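Local structure of Pre-mRNA splicing helicase-like protein (Chaetomium thermophilum, 4RVQ) at residues 19-24 with 98-103; 23-28 with 40-45; 46-51 with 64-69; 89-94 with 120-125. The protein is the spliceosomal RNA helicase Brr2, whose noncanonical PWI-like domain probably mediates protein or RNA interactions during pre-mRNA splicing. All coordinates share one frame; numbering follows the deposited sequence.

Contact 1. Residues 19-24 with 98-103; sequences IDAYWL and LARAES
The backbones of A21 and A99 lie 5.0 Å apart, CA to CA, where the type I beta turn from D20 to W23 meets the last turn of helix 89-99. Both residues are small, so the chains can come this close. A99 CB rests 3.5 Å from A21 N, and the two alanine CB atoms are 4.2 Å apart. R100 carries the polar part. Its side chain runs extended from CG to NE, with CG 3.7 Å from A21 CB. NE then donates to A21 O at 3.0 Å, and NH2 gives the same oxygen a second bond of 3.3 Å. This is a side-on grip by two nitrogens on one atom. The oxygen lies near the guanidinium plane, and both donors reach it from the same face of the carbonyl plane. NH2 also sits over one face of the Y22 ring, nearest CE1 at 3.5 Å. The interaction is cation-pi, with R100 CZ 5.0 Å from the ring centroid. Ring and guanidinium are 75° apart, so NH2 leads and the groups do not stack flat. D20 shapes the turn: OD2 accepts from Y22 N in an Asx turn, while OD1 forms a salt bridge with R26. The contact lies at the surface. Beneath it, I19 and W23 pack on helix 89-99, and beyond it L98 and A101 pack on helix 104-116.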
# COMPACT_ATOMS: atom_id res chain seq x y z
N ILE A 19 -4.89 -4.17 -6.20
CA ILE A 19 -4.71 -4.22 -4.75
C ILE A 19 -5.83 -4.99 -4.09
O ILE A 19 -6.78 -4.42 -3.58
CB ILE A 19 -4.46 -2.82 -4.15
CG1 ILE A 19 -3.24 -2.17 -4.86
CG2 ILE A 19 -4.20 -2.93 -2.64
CD1 ILE A 19 -2.83 -0.85 -4.34
N ASP A 20 -5.74 -6.31 -4.18
CA ASP A 20 -6.62 -7.21 -3.49
C ASP A 20 -6.26 -7.23 -2.00
O ASP A 20 -5.30 -6.58 -1.53
CB ASP A 20 -6.54 -8.61 -4.11
CG ASP A 20 -5.15 -9.16 -4.03
OD1 ASP A 20 -4.34 -8.72 -4.85
OD2 ASP A 20 -4.86 -10.02 -3.13
N ALA A 21 -7.04 -7.99 -1.22
CA ALA A 21 -6.87 -8.07 0.22
C ALA A 21 -5.48 -8.53 0.66
O ALA A 21 -5.09 -8.23 1.80
CB ALA A 21 -7.90 -9.05 0.78
N TYR A 22 -4.75 -9.24 -0.20
CA TYR A 22 -3.45 -9.80 0.13
C TYR A 22 -2.32 -9.20 -0.71
O TYR A 22 -1.20 -9.70 -0.63
CB TYR A 22 -3.47 -11.32 -0.05
CG TYR A 22 -4.45 -12.01 0.86
CD1 TYR A 22 -4.10 -12.38 2.13
CD2 TYR A 22 -5.75 -12.29 0.44
CE1 TYR A 22 -4.99 -13.03 2.97
CE2 TYR A 22 -6.65 -12.94 1.24
CZ TYR A 22 -6.29 -13.30 2.51
OH TYR A 22 -7.14 -13.95 3.36
N TRP A 23 -2.56 -8.14 -1.48
CA TRP A 23 -1.52 -7.60 -2.34
C TRP A 23 -0.29 -7.20 -1.55
O TRP A 23 0.83 -7.54 -1.91
CB TRP A 23 -2.10 -6.39 -3.10
CG TRP A 23 -1.10 -5.72 -4.05
CD1 TRP A 23 -0.90 -6.03 -5.37
CD2 TRP A 23 -0.15 -4.70 -3.73
NE1 TRP A 23 0.09 -5.24 -5.90
CE2 TRP A 23 0.58 -4.42 -4.91
CE3 TRP A 23 0.15 -3.98 -2.59
CZ2 TRP A 23 1.58 -3.45 -4.97
CZ3 TRP A 23 1.16 -3.00 -2.65
CH2 TRP A 23 1.85 -2.77 -3.82
N LEU A 24 -0.49 -6.47 -0.46
CA LEU A 24 0.64 -5.99 0.33
C LEU A 24 1.42 -7.17 0.90
O LEU A 24 2.66 -7.23 0.85
CB LEU A 24 0.18 -5.04 1.41
CG LEU A 24 1.28 -4.54 2.36
CD1 LEU A 24 2.41 -3.83 1.61
CD2 LEU A 24 0.70 -3.68 3.43
N LEU A 98 -10.51 -1.57 2.04
CA LEU A 98 -11.74 -1.74 1.26
C LEU A 98 -11.88 -3.17 0.75
O LEU A 98 -12.98 -3.76 0.80
CB LEU A 98 -11.80 -0.71 0.12
CG LEU A 98 -13.07 -0.70 -0.73
CD1 LEU A 98 -14.31 -0.49 0.10
CD2 LEU A 98 -12.94 0.35 -1.81
N ALA A 99 -10.79 -3.75 0.26
CA ALA A 99 -10.86 -5.12 -0.26
C ALA A 99 -11.28 -6.11 0.80
O ALA A 99 -11.81 -7.17 0.48
CB ALA A 99 -9.53 -5.53 -0.86
N ARG A 100 -10.97 -5.81 2.05
CA ARG A 100 -11.29 -6.67 3.19
C ARG A 100 -12.68 -6.41 3.78
O ARG A 100 -13.08 -7.19 4.66
CB ARG A 100 -10.18 -6.52 4.25
CG ARG A 100 -8.92 -7.20 3.79
CD ARG A 100 -7.67 -6.86 4.60
NE ARG A 100 -6.62 -7.86 4.32
CZ ARG A 100 -6.64 -9.07 4.86
NH1 ARG A 100 -7.44 -9.34 5.88
NH2 ARG A 100 -5.85 -10.01 4.42
N ALA A 101 -13.43 -5.44 3.29
CA ALA A 101 -14.74 -5.09 3.79
C ALA A 101 -15.80 -5.82 2.97
O ALA A 101 -15.89 -5.67 1.76
CB ALA A 101 -14.94 -3.60 3.75
N GLU A 102 -16.59 -6.66 3.66
CA GLU A 102 -17.59 -7.49 3.03
C GLU A 102 -19.01 -6.92 3.09
O GLU A 102 -19.82 -7.17 2.20
CB GLU A 102 -17.61 -8.86 3.72
CG GLU A 102 -16.26 -9.56 3.85
CD GLU A 102 -15.85 -10.31 2.58
OE1 GLU A 102 -16.60 -10.26 1.59
OE2 GLU A 102 -14.76 -10.93 2.57
N SER A 103 -19.34 -6.23 4.17
CA SER A 103 -20.70 -5.76 4.37
C SER A 103 -20.94 -4.45 3.62
O SER A 103 -20.01 -3.66 3.36
CB SER A 103 -21.03 -5.52 5.85
OG SER A 103 -20.30 -4.44 6.40

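Contact 2. Residues 23-28 with 40-45; sequences WLQRQI and DKTTSA
T42 packs against L24, Q25 and I28 in a helix-helix contact of this all-helical PWI-like domain. Helices 23-29 and 35-50 follow each other in the chain. Their segments run at 122° to each other, with axes 9.2 Å apart at closest approach. T42 has the most surface buried here. Its CG2 stands anti to the backbone N and meets L24 CD2 at 3.9 Å. The L24 and T42 side chains slide past each other in opposite directions. L24 CD2 also comes to 4.2 Å from A45 CB. I28 is the next most buried. Its CD1 lies 3.7 Å from T42 CA, and the two side chains cross obliquely. The other branch of I28, CG2, touches K41 CB at 4.0 Å. Beyond that point K41 leaves the contact, and its NZ bonds to L73 O. A45 also packs on L70 and L73 of helix 63-73. Most of the touching residues are buried. Q25 sits at one border, where its NE2 donates to Q38 OE1. The hydroxyl of T42 is satisfied within its own helix by Q38 O, yet OG1 also lies 3.3 Å from Q25 CA.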
# COMPACT_ATOMS: atom_id res chain seq x y z
N TRP A 23 -2.56 -8.14 -1.48
CA TRP A 23 -1.52 -7.60 -2.34
C TRP A 23 -0.29 -7.20 -1.55
O TRP A 23 0.83 -7.54 -1.91
CB TRP A 23 -2.10 -6.39 -3.10
CG TRP A 23 -1.10 -5.72 -4.05
CD1 TRP A 23 -0.90 -6.03 -5.37
CD2 TRP A 23 -0.15 -4.70 -3.73
NE1 TRP A 23 0.09 -5.24 -5.90
CE2 TRP A 23 0.58 -4.42 -4.91
CE3 TRP A 23 0.15 -3.98 -2.59
CZ2 TRP A 23 1.58 -3.45 -4.97
CZ3 TRP A 23 1.16 -3.00 -2.65
CH2 TRP A 23 1.85 -2.77 -3.82
N LEU A 24 -0.49 -6.47 -0.46
CA LEU A 24 0.64 -5.99 0.33
C LEU A 24 1.42 -7.17 0.90
O LEU A 24 2.66 -7.23 0.85
CB LEU A 24 0.18 -5.04 1.41
CG LEU A 24 1.28 -4.54 2.36
CD1 LEU A 24 2.41 -3.83 1.61
CD2 LEU A 24 0.70 -3.68 3.43
N GLN A 25 0.69 -8.13 1.51
CA GLN A 25 1.31 -9.30 2.08
C GLN A 25 2.13 -10.04 1.04
O GLN A 25 3.22 -10.56 1.34
CB GLN A 25 0.25 -10.18 2.72
CG GLN A 25 0.87 -11.31 3.49
CD GLN A 25 -0.12 -12.10 4.33
OE1 GLN A 25 -1.19 -11.62 4.65
NE2 GLN A 25 0.28 -13.29 4.70
N ARG A 26 1.63 -10.14 -0.20
CA ARG A 26 2.39 -10.81 -1.26
C ARG A 26 3.63 -10.05 -1.63
O ARG A 26 4.67 -10.67 -1.88
CB ARG A 26 1.61 -11.02 -2.55
CG ARG A 26 0.59 -12.06 -2.48
CD ARG A 26 0.08 -12.46 -3.87
NE ARG A 26 -0.42 -11.34 -4.67
CZ ARG A 26 -1.60 -10.75 -4.50
NH1 ARG A 26 -2.46 -11.19 -3.59
NH2 ARG A 26 -1.93 -9.72 -5.26
N GLN A 27 3.58 -8.72 -1.63
CA GLN A 27 4.81 -7.99 -1.94
C GLN A 27 5.84 -8.24 -0.85
O GLN A 27 7.02 -8.43 -1.13
CB GLN A 27 4.58 -6.50 -2.07
CG GLN A 27 3.44 -6.08 -2.93
CD GLN A 27 3.36 -6.88 -4.22
OE1 GLN A 27 4.29 -6.85 -5.03
NE2 GLN A 27 2.24 -7.59 -4.43
N ILE A 28 5.42 -8.20 0.41
CA ILE A 28 6.32 -8.41 1.52
C ILE A 28 6.81 -9.86 1.54
O ILE A 28 7.98 -10.13 1.83
CB ILE A 28 5.58 -8.06 2.81
CG1 ILE A 28 5.34 -6.54 2.85
CG2 ILE A 28 6.35 -8.58 4.03
CD1 ILE A 28 4.52 -6.08 4.07
N ASP A 40 3.08 -10.28 10.21
CA ASP A 40 3.44 -9.21 11.13
C ASP A 40 3.83 -7.95 10.38
O ASP A 40 3.40 -6.85 10.74
CB ASP A 40 4.65 -9.60 11.97
CG ASP A 40 4.35 -10.52 13.15
OD1 ASP A 40 3.17 -10.81 13.44
OD2 ASP A 40 5.34 -10.96 13.76
N LYS A 41 4.68 -8.10 9.36
CA LYS A 41 5.18 -6.95 8.65
C LYS A 41 4.07 -6.26 7.85
O LYS A 41 4.11 -5.05 7.65
CB LYS A 41 6.37 -7.32 7.79
CG LYS A 41 7.61 -7.72 8.62
CD LYS A 41 8.93 -7.76 7.89
CE LYS A 41 10.10 -8.17 8.74
NZ LYS A 41 10.43 -7.20 9.83
N THR A 42 3.08 -7.02 7.37
CA THR A 42 1.94 -6.44 6.68
C THR A 42 1.15 -5.55 7.64
O THR A 42 0.82 -4.41 7.31
CB THR A 42 1.05 -7.54 6.09
OG1 THR A 42 1.81 -8.33 5.17
CG2 THR A 42 -0.15 -7.00 5.37
N THR A 43 0.83 -6.08 8.81
CA THR A 43 0.11 -5.30 9.81
C THR A 43 0.86 -4.02 10.18
O THR A 43 0.28 -2.93 10.22
CB THR A 43 -0.12 -6.17 11.07
OG1 THR A 43 -0.88 -7.31 10.70
CG2 THR A 43 -0.85 -5.40 12.14
N SER A 44 2.16 -4.18 10.42
CA SER A 44 2.97 -3.02 10.78
C SER A 44 3.07 -2.00 9.64
O SER A 44 2.96 -0.79 9.85
CB SER A 44 4.35 -3.44 11.19
OG SER A 44 4.30 -4.22 12.36
N ALA A 45 3.25 -2.49 8.43
CA ALA A 45 3.38 -1.59 7.29
C ALA A 45 2.11 -0.79 7.09
O ALA A 45 2.16 0.42 6.80
CB ALA A 45 3.75 -2.37 6.02

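Contact 3. Residues 46-51 with 64-69; sequences LKILSG and RDIEND. With EDO (1,2-ethanediol), chain H.
The backbone oxygen of I48 is met by two groups: G51 N of the same segment bonds to I48 O at 3.1 Å, and I66 CG1 touches this oxygen at 3.5 Å across the contact. I66 puts CG1 there by standing it anti to its carbonyl carbon (chi1 -69°). The chain then runs on extended (chi2 173°), and CD1 lies 4.0 Å from G51 CA. G51 follows helix 35-50 and has positive phi, which suits glycine, and its backbone bonds to E60 and K61. I48 in turn packs on the other helix. Its CG2 lies 3.5 Å from I66 O and 4.0 Å from I66 CG2, so the two branch methyls meet. Its CD1 reaches D69 CB at 3.8 Å. An alanine at I48 would probably open a gap between the helices, leaving I66 CG2 and D69 CB without the methyl groups that cover them. The helix segments run nearly antiparallel, at 161°, with axes 9.1 Å apart. L49 turns its CB away and packs on R89, V92 and V93 of helix 89-99, while CD2 still comes near I66 CG2. Away from the contact, R64 N donates to a 1,2-ethanediol, probably from the crystallisation liquor. Across the contact the joining groups are methyls, methylenes and backbone oxygens. The fit therefore rests largely on two isoleucines, with D69 CB and G51 CA, not on paired charges.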
# COMPACT_ATOMS: atom_id res chain seq x y z
N LEU A 46 0.93 -1.41 7.22
CA LEU A 46 -0.29 -0.65 7.06
C LEU A 46 -0.39 0.44 8.12
O LEU A 46 -0.82 1.56 7.82
CB LEU A 46 -1.51 -1.59 7.16
CG LEU A 46 -1.65 -2.50 5.94
CD1 LEU A 46 -2.61 -3.64 6.26
CD2 LEU A 46 -2.11 -1.73 4.70
N LYS A 47 -0.06 0.12 9.37
CA LYS A 47 -0.10 1.11 10.41
C LYS A 47 0.86 2.26 10.12
O LYS A 47 0.49 3.44 10.22
CB LYS A 47 0.23 0.51 11.77
CG LYS A 47 0.03 1.46 12.93
CD LYS A 47 -1.40 2.06 12.93
CE LYS A 47 -1.62 3.07 14.07
NZ LYS A 47 -2.99 3.65 14.03
N ILE A 48 2.09 1.92 9.75
CA ILE A 48 3.07 2.95 9.42
C ILE A 48 2.61 3.83 8.25
O ILE A 48 2.65 5.05 8.33
CB ILE A 48 4.43 2.31 9.13
CG1 ILE A 48 5.01 1.67 10.39
CG2 ILE A 48 5.39 3.36 8.59
CD1 ILE A 48 6.12 0.69 10.11
N LEU A 49 2.15 3.20 7.17
CA LEU A 49 1.78 3.95 5.97
C LEU A 49 0.60 4.85 6.20
O LEU A 49 0.44 5.85 5.48
CB LEU A 49 1.43 2.98 4.85
CG LEU A 49 2.62 2.25 4.21
CD1 LEU A 49 2.16 1.05 3.40
CD2 LEU A 49 3.45 3.24 3.33
N SER A 50 -0.26 4.50 7.14
CA SER A 50 -1.46 5.29 7.36
C SER A 50 -1.11 6.63 8.00
O SER A 50 -1.92 7.54 7.99
CB SER A 50 -2.43 4.55 8.25
OG SER A 50 -1.95 4.58 9.56
N GLY A 51 0.11 6.75 8.53
CA GLY A 51 0.51 7.98 9.17
C GLY A 51 -0.26 8.28 10.43
O GLY A 51 -0.15 9.37 10.98
N ARG A 64 8.92 11.78 6.78
CA ARG A 64 10.23 11.34 7.20
C ARG A 64 10.10 10.20 8.22
O ARG A 64 10.91 9.27 8.24
CB ARG A 64 10.97 12.56 7.79
CG ARG A 64 12.44 12.40 8.03
CD ARG A 64 13.09 13.78 8.07
NE ARG A 64 12.45 14.68 9.03
CZ ARG A 64 11.84 15.84 8.72
NH1 ARG A 64 11.76 16.27 7.47
NH2 ARG A 64 11.30 16.57 9.69
N ASP A 65 9.10 10.29 9.09
CA ASP A 65 8.88 9.28 10.11
C ASP A 65 8.34 8.00 9.50
O ASP A 65 8.76 6.90 9.90
CB ASP A 65 7.92 9.81 11.19
CG ASP A 65 8.52 10.92 12.06
OD1 ASP A 65 9.76 11.02 12.18
OD2 ASP A 65 7.74 11.71 12.64
N ILE A 66 7.41 8.11 8.54
CA ILE A 66 6.90 6.96 7.83
C ILE A 66 8.08 6.24 7.17
O ILE A 66 8.23 5.03 7.27
CB ILE A 66 5.83 7.40 6.80
CG1 ILE A 66 4.57 7.89 7.53
CG2 ILE A 66 5.55 6.28 5.84
CD1 ILE A 66 3.51 8.49 6.61
N GLU A 67 8.92 6.99 6.46
CA GLU A 67 10.06 6.38 5.81
C GLU A 67 11.00 5.69 6.80
O GLU A 67 11.45 4.57 6.58
CB GLU A 67 10.85 7.39 4.98
CG GLU A 67 11.88 6.68 4.13
CD GLU A 67 12.96 7.59 3.61
OE1 GLU A 67 13.31 7.47 2.41
OE2 GLU A 67 13.48 8.41 4.40
N ASN A 68 11.35 6.39 7.88
CA ASN A 68 12.25 5.80 8.86
C ASN A 68 11.70 4.48 9.40
O ASN A 68 12.43 3.48 9.47
CB ASN A 68 12.52 6.77 9.99
CG ASN A 68 13.59 7.80 9.64
OD1 ASN A 68 14.33 7.67 8.64
ND2 ASN A 68 13.68 8.83 10.45
N ASP A 69 10.43 4.47 9.77
CA ASP A 69 9.85 3.29 10.35
C ASP A 69 9.76 2.16 9.34
O ASP A 69 10.02 1.00 9.66
CB ASP A 69 8.48 3.60 10.95
CG ASP A 69 8.57 4.47 12.20
OD1 ASP A 69 9.68 4.71 12.70
OD2 ASP A 69 7.50 4.94 12.65
C1 EDO H . 7.57 15.93 6.20
O1 EDO H . 8.48 14.85 6.53
C2 EDO H . 6.11 15.48 6.06
O2 EDO H . 5.25 16.59 5.81

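Contact 4. Residues 89-94 with 120-125; sequences RDKVVW and RWILDE. With EDO (1,2-ethanediol), chain G; SO4 (sulfate ion), chain B.
K91 and E125 form a salt bridge, with K91 NZ 2.7 Å from E125 OE2. The nitrogen lies on the syn side of that oxygen, 19° out of the carboxylate plane. Each atom has a second partner in the chain before helix 23-29: NZ donates to V14 O, and OE2 accepts from A16 N. K91 reaches the carboxylate with a chain extended beyond CG, and the two side chains cross at about a right angle. On the way, K91 CE passes 3.8 Å from W121 CZ3. The indole of W121 has I122 CG1 over the centre of one face, 3.3 Å above the plane. At its edge, NE1 donates to a water at 3.0 Å. That water also bonds to D90 OD2, doubtfully, because D90 has two conformers. Next to this, I122 CD1 lies 3.9 Å from K91 CG and 4.0 Å from D90 CB. The helix segments cross at -65°. R89 NH1 and NH2 bind a sulfate, probably from the crystallisation liquor, and NH1 also bonds to I86 O. An alanine at E125 would probably leave the ammonium of K91 without its countercharge and A16 N without this acceptor. The nearby ammonium of K91 and the bond from A16 N would probably favour the charged carboxylate of E125. The pair thus ties helix 89-99, helix 120-127 and the N-terminal chain together at one polar point.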
# COMPACT_ATOMS: atom_id res chain seq x y z
N ARG A 89 1.06 5.19 -0.70
CA ARG A 89 0.55 4.96 0.64
C ARG A 89 -0.97 5.05 0.71
O ARG A 89 -1.59 4.23 1.39
CB ARG A 89 1.24 5.89 1.63
CG ARG A 89 1.12 7.35 1.33
CD ARG A 89 2.18 8.15 2.09
NE ARG A 89 2.15 9.60 1.82
CZ ARG A 89 2.68 10.19 0.76
NH1 ARG A 89 3.32 9.51 -0.16
NH2 ARG A 89 2.58 11.49 0.62
N ASP A 90 -1.60 6.01 0.05
CA ASP A 90 -3.05 6.11 0.11
C ASP A 90 -3.73 4.89 -0.53
O ASP A 90 -4.64 4.29 0.06
CB ASP A 90 -3.54 7.37 -0.59
CG ASP A 90 -3.19 8.62 0.14
OD1 ASP A 90 -3.26 8.66 1.39
OD2 ASP A 90 -2.89 9.62 -0.54
N LYS A 91 -3.27 4.49 -1.71
CA LYS A 91 -3.82 3.32 -2.35
C LYS A 91 -3.64 2.08 -1.50
O LYS A 91 -4.59 1.28 -1.35
CB LYS A 91 -3.15 3.07 -3.69
CG LYS A 91 -3.72 3.76 -4.88
CD LYS A 91 -3.02 3.39 -6.16
CE LYS A 91 -3.83 3.81 -7.37
NZ LYS A 91 -3.09 3.68 -8.63
N VAL A 92 -2.43 1.86 -1.00
CA VAL A 92 -2.18 0.63 -0.27
C VAL A 92 -3.05 0.56 0.99
O VAL A 92 -3.68 -0.46 1.27
CB VAL A 92 -0.69 0.51 0.08
CG1 VAL A 92 -0.42 -0.72 0.98
CG2 VAL A 92 0.12 0.36 -1.19
N VAL A 93 -3.10 1.62 1.77
CA VAL A 93 -3.83 1.61 3.02
C VAL A 93 -5.32 1.45 2.75
O VAL A 93 -6.00 0.59 3.34
CB VAL A 93 -3.54 2.90 3.83
CG1 VAL A 93 -4.48 3.03 4.97
CG2 VAL A 93 -2.08 2.94 4.33
N TRP A 94 -5.88 2.33 1.92
CA TRP A 94 -7.31 2.36 1.74
C TRP A 94 -7.84 1.19 0.95
O TRP A 94 -8.91 0.65 1.26
CB TRP A 94 -7.75 3.69 1.13
CG TRP A 94 -7.65 4.80 2.14
CD1 TRP A 94 -6.69 5.75 2.25
CD2 TRP A 94 -8.59 5.07 3.16
NE1 TRP A 94 -6.97 6.58 3.28
CE2 TRP A 94 -8.13 6.20 3.87
CE3 TRP A 94 -9.79 4.47 3.55
CZ2 TRP A 94 -8.83 6.72 4.94
CZ3 TRP A 94 -10.48 5.00 4.63
CH2 TRP A 94 -9.99 6.10 5.33
N ARG A 120 -11.30 10.49 -4.25
CA ARG A 120 -12.17 10.17 -5.38
C ARG A 120 -11.38 9.56 -6.54
O ARG A 120 -11.85 8.64 -7.20
CB ARG A 120 -12.97 11.40 -5.84
CG ARG A 120 -13.84 11.19 -7.09
CD ARG A 120 -14.91 10.15 -6.92
NE ARG A 120 -15.81 10.54 -5.87
CZ ARG A 120 -16.53 9.70 -5.17
NH1 ARG A 120 -16.48 8.39 -5.43
NH2 ARG A 120 -17.29 10.16 -4.18
N TRP A 121 -10.19 10.09 -6.83
CA TRP A 121 -9.41 9.58 -7.94
C TRP A 121 -9.14 8.09 -7.84
O TRP A 121 -9.10 7.39 -8.84
CB TRP A 121 -8.10 10.37 -8.08
CG TRP A 121 -7.02 10.11 -7.10
CD1 TRP A 121 -6.81 10.75 -5.88
CD2 TRP A 121 -5.97 9.15 -7.23
NE1 TRP A 121 -5.70 10.21 -5.26
CE2 TRP A 121 -5.16 9.25 -6.07
CE3 TRP A 121 -5.63 8.25 -8.24
CZ2 TRP A 121 -4.03 8.46 -5.90
CZ3 TRP A 121 -4.52 7.48 -8.06
CH2 TRP A 121 -3.73 7.60 -6.90
N ILE A 122 -8.96 7.59 -6.62
CA ILE A 122 -8.71 6.17 -6.41
C ILE A 122 -9.97 5.35 -6.65
O ILE A 122 -9.92 4.31 -7.31
CB ILE A 122 -8.13 5.89 -5.02
CG1 ILE A 122 -6.81 6.65 -4.84
CG2 ILE A 122 -7.97 4.39 -4.81
CD1 ILE A 122 -6.16 6.41 -3.47
N LEU A 123 -11.09 5.83 -6.16
CA LEU A 123 -12.36 5.18 -6.41
C LEU A 123 -12.72 5.17 -7.89
O LEU A 123 -13.26 4.19 -8.39
CB LEU A 123 -13.47 5.81 -5.59
CG LEU A 123 -13.29 5.62 -4.09
CD1 LEU A 123 -14.34 6.45 -3.33
CD2 LEU A 123 -13.35 4.13 -3.68
N ASP A 124 -12.41 6.27 -8.61
CA ASP A 124 -12.64 6.29 -10.04
C ASP A 124 -11.79 5.25 -10.73
O ASP A 124 -12.25 4.58 -11.66
CB ASP A 124 -12.27 7.66 -10.61
CG ASP A 124 -13.31 8.73 -10.34
OD1 ASP A 124 -14.44 8.44 -9.93
OD2 ASP A 124 -12.99 9.91 -10.59
N GLU A 125 -10.56 5.09 -10.30
CA GLU A 125 -9.70 4.06 -10.88
C GLU A 125 -10.30 2.67 -10.61
O GLU A 125 -10.34 1.80 -11.49
CB GLU A 125 -8.32 4.16 -10.23
CG GLU A 125 -7.24 4.02 -11.13
CD GLU A 125 -5.86 4.10 -10.59
OE1 GLU A 125 -5.17 5.08 -10.92
OE2 GLU A 125 -5.36 3.19 -9.99
C1 EDO G . -3.66 8.21 5.07
O1 EDO G . -5.08 8.25 5.24
C2 EDO G . -3.31 6.97 4.26
O2 EDO G . -2.06 7.16 3.58
S SO4 B . 3.76 12.34 -2.85
O1 SO4 B . 2.41 12.34 -3.41
O2 SO4 B . 3.76 13.00 -1.52
O3 SO4 B . 4.15 10.95 -2.72
O4 SO4 B . 4.58 13.06 -3.77
O HOH W 1 -3.71 10.57 -3.04

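Overall arrangement
The four contacts lie in one all-helical PWI-like domain. Contacts 2 and 3 join helices that follow each other; contacts 1 and 4 join helices farther apart in the chain. Contacts 1 and 2 start from the same region and share W23 and L24 of helix 23-29. Their centres are about 12 Å apart, and the D20-R26 salt bridge links them. Contacts 2 and 3 come in series on helix 35-50. Contact 3 is nested within the loop that contact 1 closes, about 20 Å away between centres. Contacts 1 and 4 both use helix 89-99, and their segments alternate along the chain. W23, L24 and L49 of contacts 2 and 3 pack on V92, so this helix connects all four.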